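Local coordinates for galactose mutarotase related enzyme (Lactobacillus acidophilus, PDB 3DCD), which probably binds carbohydrate and acts as an isomerase of the aldose 1-epimerase (galactose mutarotase) family, though its own substrate is not established, at residues F33-N38 against D247-I252. Numbering follows the deposited sequence.
Sequences FMWQAN and DNYVCI
Trp35 lies face to face on Tyr249, an aromatic stack that joins two parts of the beta-rich galactose mutarotase fold: the loop between strands 20-26 and 48-49, and the start of strand 249-256. The five-membered ring of Trp35 and the Tyr249 ring have centroids 4.2 Å apart and planes inclined by 25°, so the overlap is tighter on one side. There, CD1 of Tyr249 comes to 3.6 Å from CE3 of Trp35, over the six-membered half of the indole. The tyrosine ring reaches this place because its CG sits between the backbone N and the carbonyl carbon (chi1 79°), and its CB packs against CE3 as well. On the opposite indole face lies the backbone N of Ala37, where the loop folds back over the ring. NE1 is hydrogen-bonded to the carbonyl O of Trp42, which helps hold the rotation of the indole. A leucine in place of Trp35 would give up the stack and this N-H bond, and would probably leave one face of Tyr249 poorly covered and the Trp42 carbonyl without its donor. Asp247 meets the far edge of the indole, with OD2 in the ring plane 3.5 Å from CH2 and the carboxylate turned 73° from it. Its other oxygen, OD1, accepts a bond from the backbone N of Asn248, 2.7 Å away, on its anti side. Asn38 and Asp247 are linked through water: Asn38 ND2 donates to a water 2.7 Å away, and that same water donates to Asp247 OD2 over a short 2.5 Å.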
loop_
_atom_site.group_PDB
_atom_site.type_symbol
_atom_site.label_atom_id
_atom_site.label_comp_id
_atom_site.label_asym_id
_atom_site.label_seq_id
_atom_site.Cartn_x
_atom_site.Cartn_y
_atom_site.Cartn_z
ATOM N N PHE A 33 8.970 -5.552 12.121
ATOM C CA PHE A 33 9.040 -4.497 11.110
ATOM C C PHE A 33 7.732 -3.755 10.892
ATOM O O PHE A 33 7.753 -2.602 10.473
ATOM C CB PHE A 33 9.603 -5.039 9.791
ATOM C CG PHE A 33 11.048 -5.415 9.893
ATOM C CD1 PHE A 33 12.035 -4.451 9.716
ATOM C CD2 PHE A 33 11.426 -6.718 10.210
ATOM C CE1 PHE A 33 13.401 -4.783 9.832
ATOM C CE2 PHE A 33 12.776 -7.061 10.328
ATOM C CZ PHE A 33 13.763 -6.086 10.144
HETATM N N MSE A 34 6.614 -4.407 11.181
HETATM C CA MSE A 34 5.302 -3.837 10.895
HETATM C C MSE A 34 4.721 -3.074 12.074
HETATM O O MSE A 34 4.741 -3.555 13.216
HETATM C CB MSE A 34 4.303 -4.928 10.503
HETATM C CG MSE A 34 4.780 -5.834 9.400
HETATM SE SE MSE A 34 5.342 -4.894 7.744
HETATM C CE MSE A 34 3.721 -3.923 7.360
ATOM N N TRP A 35 4.195 -1.890 11.768
ATOM C CA TRP A 35 3.361 -1.107 12.680
ATOM C C TRP A 35 2.259 -1.981 13.287
ATOM O O TRP A 35 1.591 -2.736 12.571
ATOM C CB TRP A 35 2.767 0.077 11.921
ATOM C CG TRP A 35 1.665 0.840 12.633
ATOM C CD1 TRP A 35 0.339 0.872 12.293
ATOM C CD2 TRP A 35 1.802 1.693 13.770
ATOM N NE1 TRP A 35 -0.356 1.698 13.146
ATOM C CE2 TRP A 35 0.520 2.216 14.061
ATOM C CE3 TRP A 35 2.883 2.079 14.565
ATOM C CZ2 TRP A 35 0.292 3.086 15.125
ATOM C CZ3 TRP A 35 2.645 2.944 15.634
ATOM C CH2 TRP A 35 1.364 3.437 15.893
ATOM N N GLN A 36 2.086 -1.889 14.611
ATOM C CA GLN A 36 1.209 -2.823 15.330
ATOM C C GLN A 36 -0.198 -2.292 15.584
ATOM O O GLN A 36 -0.907 -2.781 16.470
ATOM C CB GLN A 36 1.882 -3.318 16.617
ATOM C CG GLN A 36 3.039 -4.267 16.305
ATOM C CD GLN A 36 2.560 -5.457 15.475
ATOM O OE1 GLN A 36 1.678 -6.205 15.912
ATOM N NE2 GLN A 36 3.120 -5.623 14.268
ATOM N N ALA A 37 -0.592 -1.291 14.788
ATOM C CA ALA A 37 -1.987 -0.876 14.687
ATOM C C ALA A 37 -2.551 -0.284 15.995
ATOM O O ALA A 37 -3.702 -0.539 16.345
ATOM C CB ALA A 37 -2.847 -2.049 14.222
ATOM N N ASN A 38 -1.748 0.515 16.696
ATOM C CA ASN A 38 -2.212 1.211 17.904
ATOM C C ASN A 38 -3.475 2.031 17.567
ATOM O O ASN A 38 -3.385 2.998 16.815
ATOM C CB ASN A 38 -1.076 2.117 18.387
ATOM C CG ASN A 38 -1.386 2.827 19.687
ATOM O OD1 ASN A 38 -2.513 2.814 20.171
ATOM N ND2 ASN A 38 -0.366 3.469 20.250
ATOM N N ASP A 247 3.025 9.001 15.558
ATOM C CA ASP A 247 3.786 7.938 16.198
ATOM C C ASP A 247 4.918 7.494 15.263
ATOM O O ASP A 247 5.052 7.991 14.130
ATOM C CB ASP A 247 2.876 6.754 16.572
ATOM C CG ASP A 247 3.369 5.990 17.798
ATOM O OD1 ASP A 247 4.595 5.961 18.073
ATOM O OD2 ASP A 247 2.511 5.437 18.501
ATOM N N ASN A 248 5.720 6.551 15.739
ATOM C CA ASN A 248 6.988 6.230 15.098
ATOM C C ASN A 248 6.846 5.110 14.066
ATOM O O ASN A 248 7.292 3.967 14.268
ATOM C CB ASN A 248 8.051 5.937 16.160
ATOM C CG ASN A 248 8.282 7.127 17.079
ATOM O OD1 ASN A 248 8.454 8.252 16.616
ATOM N ND2 ASN A 248 8.245 6.888 18.385
ATOM N N TYR A 249 6.202 5.467 12.957
ATOM C CA TYR A 249 6.052 4.571 11.811
ATOM C C TYR A 249 5.842 5.429 10.581
ATOM O O TYR A 249 5.571 6.631 10.676
ATOM C CB TYR A 249 4.850 3.614 11.982
ATOM C CG TYR A 249 3.524 4.298 11.672
ATOM C CD1 TYR A 249 2.880 5.077 12.637
ATOM C CD2 TYR A 249 2.926 4.179 10.416
ATOM C CE1 TYR A 249 1.667 5.703 12.361
ATOM C CE2 TYR A 249 1.707 4.825 10.120
ATOM C CZ TYR A 249 1.097 5.590 11.096
ATOM O OH TYR A 249 -0.101 6.230 10.826
ATOM N N VAL A 250 5.927 4.791 9.417
ATOM C CA VAL A 250 5.643 5.461 8.155
ATOM C C VAL A 250 5.095 4.405 7.212
ATOM O O VAL A 250 5.518 3.239 7.283
ATOM C CB VAL A 250 6.912 6.169 7.586
ATOM C CG1 VAL A 250 7.973 5.154 7.099
ATOM C CG2 VAL A 250 6.523 7.174 6.456
ATOM N N CYS A 251 4.161 4.796 6.341
ATOM C CA CYS A 251 3.690 3.889 5.294
ATOM C C CYS A 251 4.302 4.286 3.954
ATOM O O CYS A 251 4.439 5.483 3.642
ATOM C CB CYS A 251 2.157 3.946 5.153
ATOM S SG CYS A 251 1.213 3.435 6.610
ATOM N N ILE A 252 4.655 3.273 3.168
ATOM C CA ILE A 252 5.129 3.446 1.778
ATOM C C ILE A 252 4.136 2.652 0.955
ATOM O O ILE A 252 4.045 1.430 1.091
ATOM C CB ILE A 252 6.572 2.919 1.602
ATOM C CG1 ILE A 252 7.522 3.696 2.530
ATOM C CG2 ILE A 252 7.013 3.012 0.118
ATOM C CD1 ILE A 252 8.952 3.157 2.584
HETATM O O HOH W 1 2.226 3.129 19.521
#